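Local coordinates for protein enoyl-CoA hydratase/isomerase (Mycobacterium avium, PDB 3P5M) that probably acts on the acyl chain of coenzyme A thioesters, hydrating or isomerising a double bond, as other crotonase-superfamily enzymes do, at residues 83-88 and 104-109. Residues are numbered along the deposited sequence; the frame is centred on the assembly and turned at random.
Sequences RVVRAI and VGFGCS
Val84 meets the Phe106 ring at its edge, close to the ring plane, with CG1 lying 4.0 Å from CZ. Its CB is almost as near, at 4.1 Å from Phe106 CZ. Phe106 gets there through its first torsion: CG stands anti to the backbone N (chi1 178°), which carries the ring across to the other helix. One residue on, Val85 comes to the ring obliquely with CG2, the methyl beside its backbone N, 3.7 Å from Phe106 CE1. The two side chains run past each other in opposite directions. CG2 of Val85 also lies 4.3 Å from Ser109 O, where the CA atoms of the two segments come nearest, 7.5 Å between those of Val85 and Ser109. The Ser109 hydroxyl is hydrogen-bonded to Asp137 O. All four touching residues are buried, and the side-chain contacts with the ring are apolar. Gly105, with positive phi, is the N-cap of helix 106-113 and turns the chain from strand 102-104 into it. In crotonase relatives this glycine-rich turn supplies a backbone N-H of the oxyanion hole, so the valines probably pack beside the same site here. The contact lies near the centre of the chain. Helix 74-90 packs beside that helix start, Val84 also touching Leu110 and Val85 Ala113; helix 32-47 closes over Val84 and Phe106 through Leu38 and Leu35, and helix 217-231 borders Val85 at Gln221.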
# COMPACT_ATOMS: atom_id res chain seq x y z
N ARG B 83 23.52 15.72 23.80
CA ARG B 83 23.83 17.06 23.31
C ARG B 83 23.98 17.10 21.79
O ARG B 83 23.69 18.13 21.19
CB ARG B 83 25.07 17.65 24.02
CG ARG B 83 24.73 18.30 25.42
CD ARG B 83 25.78 17.99 26.50
NE ARG B 83 27.07 17.70 25.87
CZ ARG B 83 28.15 17.25 26.50
NH1 ARG B 83 28.10 17.05 27.81
NH2 ARG B 83 29.27 17.00 25.81
N VAL B 84 24.42 16.00 21.17
CA VAL B 84 24.49 15.94 19.69
C VAL B 84 23.10 16.13 19.12
O VAL B 84 22.87 16.97 18.25
CB VAL B 84 25.12 14.62 19.18
CG1 VAL B 84 24.92 14.45 17.68
CG2 VAL B 84 26.64 14.56 19.53
N VAL B 85 22.14 15.39 19.67
CA VAL B 85 20.76 15.44 19.18
C VAL B 85 20.16 16.84 19.39
O VAL B 85 19.51 17.38 18.50
CB VAL B 85 19.89 14.34 19.83
CG1 VAL B 85 18.39 14.60 19.54
CG2 VAL B 85 20.37 12.94 19.36
N ARG B 86 20.37 17.41 20.56
CA ARG B 86 19.88 18.75 20.83
C ARG B 86 20.49 19.79 19.90
O ARG B 86 19.76 20.61 19.37
CB ARG B 86 20.02 19.15 22.30
CG ARG B 86 19.57 20.61 22.58
CD ARG B 86 18.07 20.94 22.23
NE ARG B 86 17.13 20.43 23.24
CZ ARG B 86 15.81 20.68 23.27
NH1 ARG B 86 15.24 21.47 22.36
NH2 ARG B 86 15.06 20.12 24.22
N ALA B 87 21.80 19.74 19.68
CA ALA B 87 22.48 20.64 18.73
C ALA B 87 21.95 20.58 17.28
O ALA B 87 21.80 21.62 16.61
CB ALA B 87 23.99 20.37 18.76
N ILE B 88 21.69 19.38 16.78
CA ILE B 88 21.09 19.25 15.45
C ILE B 88 19.68 19.87 15.42
O ILE B 88 19.35 20.64 14.54
CB ILE B 88 21.04 17.77 14.97
CG1 ILE B 88 22.44 17.20 14.72
CG2 ILE B 88 20.23 17.66 13.73
CD1 ILE B 88 22.53 15.62 14.88
N VAL B 104 21.87 2.20 13.83
CA VAL B 104 21.54 1.30 14.93
C VAL B 104 21.81 2.00 16.25
O VAL B 104 22.83 2.69 16.41
CB VAL B 104 22.45 0.01 14.86
CG1 VAL B 104 22.17 -0.95 16.02
CG2 VAL B 104 22.29 -0.70 13.51
N GLY B 105 20.91 1.78 17.21
CA GLY B 105 21.07 2.37 18.53
C GLY B 105 21.08 3.88 18.41
O GLY B 105 20.19 4.44 17.77
N PHE B 106 22.08 4.52 19.01
CA PHE B 106 22.25 5.98 18.82
C PHE B 106 22.39 6.42 17.34
O PHE B 106 22.10 7.57 17.01
CB PHE B 106 23.45 6.54 19.59
CG PHE B 106 23.65 8.02 19.37
CD1 PHE B 106 22.81 8.94 19.98
CD2 PHE B 106 24.60 8.47 18.47
CE1 PHE B 106 22.94 10.29 19.74
CE2 PHE B 106 24.75 9.83 18.24
CZ PHE B 106 23.92 10.74 18.88
N GLY B 107 22.85 5.54 16.46
CA GLY B 107 22.87 5.84 15.01
C GLY B 107 21.49 6.13 14.45
O GLY B 107 21.33 6.93 13.52
N CYS B 108 20.49 5.47 15.00
CA CYS B 108 19.12 5.75 14.63
C CYS B 108 18.70 7.12 15.19
O CYS B 108 18.20 8.00 14.45
CB CYS B 108 18.18 4.63 15.14
SG CYS B 108 16.45 4.83 14.64
N SER B 109 18.89 7.31 16.49
CA SER B 109 18.60 8.59 17.12
C SER B 109 19.21 9.76 16.32
O SER B 109 18.53 10.77 16.07
CB SER B 109 19.17 8.59 18.54
OG SER B 109 18.75 7.44 19.26